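Local coordinates for protein tRNA modification GTPase MnmE (Chlorobium tepidum, PDB 3GEE) that hydrolyses GTP and is thought to take part in adding a carboxymethylaminomethyl group to the wobble uridine of certain tRNAs, at residues Q179-S183 with Q209-L213; I138-Q142 with Q454-K458. All blocks are in the same frame, centred on the assembly; numbering follows the deposited sequence.

How the contacts relate
Both contacts lie in the helical domain of MnmE, with centres about 20 Å apart and nearest atoms about 8 Å apart, so they do not touch. Along the chain the order is 138-142, 179-183, 209-213, 454-458: contact 1 falls wholly between the two halves of contact 2. Helices 412-432 and 441-456 link them: both flank contact 1, helix 441-456 ends in contact 2, and helix 412-432 packs there through Arg413, His414 and Ala417. The G domain is inserted between helix 203-232 and helix 412-432, so the helical domain is assembled from sequence before and after it. Contact 1 pairs two helices on the N-terminal side of that insertion, whereas contact 2 joins segments from its two sides.

Contact 1. Residues Q179-S183 with Q209-L213; sequences QLIRS and QIETL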
ATOM      1  N   GLN A 179     -33.662  12.889 -27.158  1.00109.80           N
ATOM      2  CA  GLN A 179     -34.173  13.815 -28.171  1.00110.65           C
ATOM      3  C   GLN A 179     -33.226  13.919 -29.358  1.00111.22           C
ATOM      4  O   GLN A 179     -33.663  14.132 -30.489  1.00111.24           O
ATOM      5  CB  GLN A 179     -34.417  15.210 -27.582  1.00110.65           C
ATOM      6  CG  GLN A 179     -35.429  15.265 -26.439  1.00110.89           C
ATOM      7  CD  GLN A 179     -34.793  15.106 -25.065  1.00111.12           C
ATOM      8  OE1 GLN A 179     -33.810  14.382 -24.895  1.00111.29           O
ATOM      9  NE2 GLN A 179     -35.358  15.789 -24.075  1.00111.07           N
ATOM     10  N   LEU A 180     -31.930  13.762 -29.094  1.00112.02           N
ATOM     11  CA  LEU A 180     -30.913  13.781 -30.147  1.00112.81           C
ATOM     12  C   LEU A 180     -30.905  12.503 -30.995  1.00113.32           C
ATOM     13  O   LEU A 180     -30.165  12.408 -31.973  1.00113.46           O
ATOM     14  CB  LEU A 180     -29.522  14.078 -29.568  1.00112.79           C
ATOM     15  CG  LEU A 180     -29.243  15.523 -29.129  1.00112.88           C
ATOM     16  CD1 LEU A 180     -27.914  15.606 -28.394  1.00112.87           C
ATOM     17  CD2 LEU A 180     -29.274  16.504 -30.303  1.00112.66           C
ATOM     18  N   ILE A 181     -31.718  11.522 -30.606  1.00113.88           N
ATOM     19  CA  ILE A 181     -32.055  10.401 -31.481  1.00114.40           C
ATOM     20  C   ILE A 181     -33.434  10.682 -32.085  1.00114.77           C
ATOM     21  O   ILE A 181     -33.650  10.487 -33.284  1.00114.76           O
ATOM     22  CB  ILE A 181     -32.037   9.038 -30.725  1.00114.39           C
ATOM     23  CG1 ILE A 181     -30.603   8.637 -30.330  1.00114.46           C
ATOM     24  CG2 ILE A 181     -32.716   7.931 -31.545  1.00114.44           C
ATOM     25  CD1 ILE A 181     -29.710   8.147 -31.474  1.00114.54           C
ATOM     26  N   ARG A 182     -34.346  11.167 -31.241  1.00115.25           N
ATOM     27  CA  ARG A 182     -35.722  11.470 -31.629  1.00115.74           C
ATOM     28  C   ARG A 182     -35.803  12.536 -32.722  1.00116.05           C
ATOM     29  O   ARG A 182     -36.316  12.273 -33.809  1.00116.15           O
ATOM     30  CB  ARG A 182     -36.532  11.907 -30.403  1.00115.71           C
ATOM     31  CG  ARG A 182     -38.009  12.201 -30.668  1.00115.84           C
ATOM     32  CD  ARG A 182     -38.726  12.675 -29.407  1.00115.86           C
ATOM     33  NE  ARG A 182     -38.880  11.607 -28.415  1.00116.12           N
ATOM     34  CZ  ARG A 182     -38.087  11.424 -27.360  1.00115.91           C
ATOM     35  NH1 ARG A 182     -37.063  12.239 -27.131  1.00115.79           N
ATOM     36  NH2 ARG A 182     -38.319  10.419 -26.525  1.00115.77           N
ATOM     37  N   SER A 183     -35.294  13.728 -32.427  1.00116.41           N
ATOM     38  CA  SER A 183     -35.389  14.860 -33.346  1.00116.77           C
ATOM     39  C   SER A 183     -34.390  14.780 -34.503  1.00117.02           C
ATOM     40  O   SER A 183     -34.603  15.393 -35.550  1.00117.09           O
ATOM     41  CB  SER A 183     -35.228  16.179 -32.586  1.00116.75           C
ATOM     42  OG  SER A 183     -36.224  16.309 -31.584  1.00116.80           O
ATOM     43  N   GLN A 209     -38.569  21.289 -28.921  1.00120.09           N
ATOM     44  CA  GLN A 209     -37.693  20.178 -28.547  1.00119.86           C
ATOM     45  C   GLN A 209     -36.270  20.674 -28.286  1.00119.62           C
ATOM     46  O   GLN A 209     -35.644  20.275 -27.305  1.00119.58           O
ATOM     47  CB  GLN A 209     -37.688  19.097 -29.634  1.00119.91           C
ATOM     48  CG  GLN A 209     -38.887  18.148 -29.607  1.00120.01           C
ATOM     49  CD  GLN A 209     -38.692  16.959 -28.676  1.00120.21           C
ATOM     50  OE1 GLN A 209     -37.601  16.391 -28.586  1.00120.23           O
ATOM     51  NE2 GLN A 209     -39.760  16.569 -27.991  1.00120.26           N
ATOM     52  N   ILE A 210     -35.782  21.556 -29.160  1.00119.34           N
ATOM     53  CA  ILE A 210     -34.428  22.114 -29.066  1.00119.04           C
ATOM     54  C   ILE A 210     -34.281  23.095 -27.896  1.00118.84           C
ATOM     55  O   ILE A 210     -33.291  23.043 -27.166  1.00118.78           O
ATOM     56  CB  ILE A 210     -33.987  22.790 -30.408  1.00119.04           C
ATOM     57  CG1 ILE A 210     -33.975  21.779 -31.568  1.00119.00           C
ATOM     58  CG2 ILE A 210     -32.630  23.496 -30.271  1.00119.04           C
ATOM     59  CD1 ILE A 210     -32.992  20.613 -31.422  1.00118.99           C
ATOM     60  N   GLU A 211     -35.267  23.976 -27.723  1.00118.60           N
ATOM     61  CA  GLU A 211     -35.240  24.990 -26.660  1.00118.37           C
ATOM     62  C   GLU A 211     -35.180  24.389 -25.256  1.00118.18           C
ATOM     63  O   GLU A 211     -34.518  24.934 -24.372  1.00118.14           O
ATOM     64  CB  GLU A 211     -36.431  25.945 -26.781  1.00118.36           C
ATOM     65  CG  GLU A 211     -36.244  27.039 -27.827  1.00118.42           C
ATOM     66  CD  GLU A 211     -37.390  28.038 -27.861  1.00118.42           C
ATOM     67  OE1 GLU A 211     -37.872  28.351 -28.971  1.00118.39           O
ATOM     68  OE2 GLU A 211     -37.809  28.513 -26.782  1.00118.50           O
ATOM     69  N   THR A 212     -35.875  23.270 -25.063  1.00117.94           N
ATOM     70  CA  THR A 212     -35.850  22.549 -23.791  1.00117.69           C
ATOM     71  C   THR A 212     -34.603  21.662 -23.711  1.00117.50           C
ATOM     72  O   THR A 212     -34.131  21.335 -22.619  1.00117.46           O
ATOM     73  CB  THR A 212     -37.129  21.700 -23.593  1.00117.70           C
ATOM     74  OG1 THR A 212     -38.262  22.403 -24.119  1.00117.67           O
ATOM     75  CG2 THR A 212     -37.365  21.405 -22.113  1.00117.65           C
ATOM     76  N   LEU A 213     -34.075  21.292 -24.876  1.00117.25           N
ATOM     77  CA  LEU A 213     -32.883  20.449 -24.976  1.00117.00           C
ATOM     78  C   LEU A 213     -31.608  21.251 -24.710  1.00116.82           C
ATOM     79  O   LEU A 213     -30.712  20.782 -24.008  1.00116.81           O
ATOM     80  CB  LEU A 213     -32.827  19.780 -26.358  1.00116.99           C
ATOM     81  CG  LEU A 213     -32.115  18.445 -26.635  1.00116.91           C
ATOM     82  CD1 LEU A 213     -30.679  18.653 -27.089  1.00116.83           C
ATOM     83  CD2 LEU A 213     -32.185  17.468 -25.463  1.00116.93           C
TER
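This is an antiparallel helix pair in the helical bundle of MnmE. Over these short segments of helix 179-185 and helix 203-232 the axes come within 11.1 Å, and their N-to-C directions differ by 167°. That is a fairly wide spacing, and the area buried between the segments is a modest 297 Å². The closest backbone pair is Gln179 and Gln209, with CA atoms 7.3 Å apart.

The apolar part is a leucine pair: Leu180 CG lies 4.0 Å from Leu213 CD1. Leu213 points toward the partner helix, while Leu180 leaves its backbone sideways and only its end swings in. Both are buried, and the bundle closes round them: Leu180 also packs on Leu449 and Val452 of helix 441-456, and Leu213 on Leu425 of helix 412-432. Ile210 turns its CA-to-CB bond away and meets Leu445 and Leu429 on those same two helices.

The remaining contacts gather round the Gln209 side chain, which reaches across with chi1 and chi2 both m. Residues 179 and 183 are one helical turn apart, as the backbone bond from Ser183 N to Gln179 O (2.6 Å) confirms, so both face it. Gln179 and Arg182 meet it through carbon atoms; Arg182 is exposed and touches lightly, its CD 4.0 Å from Gln209 OE1. That same Gln209 OE1 sits 3.3 Å from Gln179 CG and 3.3 Å from Ser183 OG.

Contact 2. Residues I138-Q142 with Q454-K458; sequences IDLLQ and QITGK
Here the start of one helix meets the end of another: the N-terminus of helix 140-151 abuts the C-terminal turn of helix 441-456, where helices 168-177, 412-432 and 464-469 also pack. The backbones come closest at Leu140 and Thr456, with CA atoms 4.9 Å apart. Leu140 N donates to Thr456 O (3.2 Å, N-H...O angle 166°), so an amide of a first helical turn takes up a carbonyl at a helix end.

Ile138 (-147/151) and Asp139 (-99/174) are extended; helical angles begin at Leu140 (-57/-42). Asp139, chi1 p, is the N-cap of a capping box: Gln142 N donates to Asp139 OD1 (2.8 Å) and Asp139 N to Gln142 OE1 (3.1 Å). The other helix closes in a Schellman motif, with Gly457 at C-prime (phi/psi 94/9) and Lys458 N turned back to Gly453 O; the bond from Gly457 N to Gln454 O is weak, at 3.4 Å. A CB on Gly457 would lie 3.4 Å from Leu140 CG and jam against the preceding carbonyl.

Leu140 CB rests 3.6 Å from Ile455 O. Leu141 (m, t) brings its CD2 to 4.0 Å from Ile455 CD1 and its CD1 to 4.1 Å from Thr456 CG2. Thr456, chi1 p, directs OG1 to Gly453 O. Arg413 of helix 412-432 binds the carbonyls of Gln454 and Ile455, while Asp139 OD2 bonds to Ser170 OG. The Asp139 side chain is about 12 Å from a bound folinic acid molecule.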
ATOM      1  N   ILE A 138     -18.601  -0.614 -18.898  1.00 99.36           N
ATOM      2  CA  ILE A 138     -18.582   0.671 -18.215  1.00 99.28           C
ATOM      3  C   ILE A 138     -18.282   1.769 -19.246  1.00 99.31           C
ATOM      4  O   ILE A 138     -17.638   1.494 -20.261  1.00 99.42           O
ATOM      5  CB  ILE A 138     -17.548   0.617 -17.044  1.00 99.22           C
ATOM      6  CG1 ILE A 138     -18.169   1.122 -15.742  1.00100.02           C
ATOM      7  CG2 ILE A 138     -16.229   1.308 -17.375  1.00 98.84           C
ATOM      8  CD1 ILE A 138     -19.240   0.196 -15.142  1.00101.29           C
ATOM      9  N   ASP A 139     -18.771   2.991 -19.016  1.00 99.27           N
ATOM     10  CA  ASP A 139     -18.528   4.104 -19.960  1.00 99.20           C
ATOM     11  C   ASP A 139     -17.378   5.036 -19.544  1.00 99.26           C
ATOM     12  O   ASP A 139     -16.820   4.890 -18.454  1.00 99.25           O
ATOM     13  CB  ASP A 139     -19.821   4.882 -20.290  1.00 99.11           C
ATOM     14  CG  ASP A 139     -20.363   5.702 -19.113  1.00 99.32           C
ATOM     15  OD1 ASP A 139     -19.618   5.998 -18.155  1.00 99.95           O
ATOM     16  OD2 ASP A 139     -21.554   6.075 -19.158  1.00 99.02           O
ATOM     17  N   LEU A 140     -17.033   5.988 -20.412  1.00 99.40           N
ATOM     18  CA  LEU A 140     -15.922   6.911 -20.157  1.00 99.52           C
ATOM     19  C   LEU A 140     -16.064   7.687 -18.862  1.00 99.72           C
ATOM     20  O   LEU A 140     -15.084   7.862 -18.135  1.00 99.78           O
ATOM     21  CB  LEU A 140     -15.717   7.889 -21.313  1.00 99.46           C
ATOM     22  CG  LEU A 140     -14.466   7.693 -22.169  1.00 99.62           C
ATOM     23  CD1 LEU A 140     -14.175   8.967 -22.943  1.00 99.46           C
ATOM     24  CD2 LEU A 140     -13.258   7.302 -21.317  1.00 99.99           C
ATOM     25  N   LEU A 141     -17.276   8.157 -18.581  1.00 99.90           N
ATOM     26  CA  LEU A 141     -17.551   8.830 -17.319  1.00100.24           C
ATOM     27  C   LEU A 141     -17.217   7.908 -16.151  1.00100.43           C
ATOM     28  O   LEU A 141     -16.449   8.276 -15.256  1.00100.42           O
ATOM     29  CB  LEU A 141     -19.010   9.280 -17.241  1.00100.22           C
ATOM     30  CG  LEU A 141     -19.444  10.511 -18.042  1.00100.69           C
ATOM     31  CD1 LEU A 141     -20.941  10.713 -17.891  1.00101.12           C
ATOM     32  CD2 LEU A 141     -18.687  11.772 -17.610  1.00101.15           C
ATOM     33  N   GLN A 142     -17.779   6.700 -16.190  1.00100.58           N
ATOM     34  CA  GLN A 142     -17.587   5.712 -15.139  1.00100.76           C
ATOM     35  C   GLN A 142     -16.124   5.310 -15.029  1.00100.88           C
ATOM     36  O   GLN A 142     -15.602   5.158 -13.926  1.00101.06           O
ATOM     37  CB  GLN A 142     -18.452   4.487 -15.393  1.00100.74           C
ATOM     38  CG  GLN A 142     -19.937   4.709 -15.164  1.00101.20           C
ATOM     39  CD  GLN A 142     -20.766   3.497 -15.551  1.00101.88           C
ATOM     40  OE1 GLN A 142     -20.779   3.081 -16.713  1.00102.01           O
ATOM     41  NE2 GLN A 142     -21.460   2.921 -14.574  1.00102.11           N
ATOM     42  N   GLN A 454     -19.452  11.888 -27.254  1.00105.97           N
ATOM     43  CA  GLN A 454     -18.003  11.833 -27.052  1.00105.95           C
ATOM     44  C   GLN A 454     -17.610  11.795 -25.578  1.00105.80           C
ATOM     45  O   GLN A 454     -16.592  11.200 -25.217  1.00105.68           O
ATOM     46  CB  GLN A 454     -17.315  13.011 -27.743  1.00105.94           C
ATOM     47  CG  GLN A 454     -16.843  12.701 -29.153  1.00106.13           C
ATOM     48  CD  GLN A 454     -16.365  13.927 -29.908  1.00106.19           C
ATOM     49  OE1 GLN A 454     -15.828  14.869 -29.321  1.00106.43           O
ATOM     50  NE2 GLN A 454     -16.557  13.918 -31.225  1.00106.66           N
ATOM     51  N   ILE A 455     -18.421  12.424 -24.734  1.00105.74           N
ATOM     52  CA  ILE A 455     -18.120  12.501 -23.310  1.00105.75           C
ATOM     53  C   ILE A 455     -18.356  11.159 -22.611  1.00105.85           C
ATOM     54  O   ILE A 455     -17.738  10.878 -21.584  1.00105.96           O
ATOM     55  CB  ILE A 455     -18.857  13.682 -22.598  1.00105.70           C
ATOM     56  CG1 ILE A 455     -20.056  13.210 -21.779  1.00105.73           C
ATOM     57  CG2 ILE A 455     -19.270  14.768 -23.590  1.00105.66           C
ATOM     58  CD1 ILE A 455     -20.243  14.016 -20.520  1.00106.21           C
ATOM     59  N   THR A 456     -19.234  10.334 -23.178  1.00105.96           N
ATOM     60  CA  THR A 456     -19.533   9.012 -22.625  1.00106.07           C
ATOM     61  C   THR A 456     -18.763   7.903 -23.341  1.00106.30           C
ATOM     62  O   THR A 456     -18.814   6.741 -22.935  1.00106.32           O
ATOM     63  CB  THR A 456     -21.049   8.698 -22.653  1.00105.99           C
ATOM     64  OG1 THR A 456     -21.528   8.732 -24.002  1.00105.99           O
ATOM     65  CG2 THR A 456     -21.825   9.699 -21.815  1.00105.92           C
ATOM     66  N   GLY A 457     -18.054   8.266 -24.404  1.00106.62           N
ATOM     67  CA  GLY A 457     -17.216   7.325 -25.135  1.00107.23           C
ATOM     68  C   GLY A 457     -17.864   6.654 -26.335  1.00107.77           C
ATOM     69  O   GLY A 457     -17.294   5.716 -26.901  1.00107.86           O
ATOM     70  N   LYS A 458     -19.051   7.123 -26.725  1.00108.21           N
ATOM     71  CA  LYS A 458     -19.735   6.620 -27.924  1.00108.61           C
ATOM     72  C   LYS A 458     -18.835   6.759 -29.146  1.00108.86           C
ATOM     73  O   LYS A 458     -18.749   5.851 -29.974  1.00108.86           O
ATOM     74  CB  LYS A 458     -21.066   7.347 -28.153  1.00108.59           C
ATOM     75  CG  LYS A 458     -22.254   6.709 -27.448  1.00108.97           C
ATOM     76  CD  LYS A 458     -22.856   5.572 -28.279  1.00109.75           C
ATOM     77  CE  LYS A 458     -23.306   4.398 -27.406  1.00109.98           C
ATOM     78  NZ  LYS A 458     -24.407   4.744 -26.460  1.00110.08           N
TER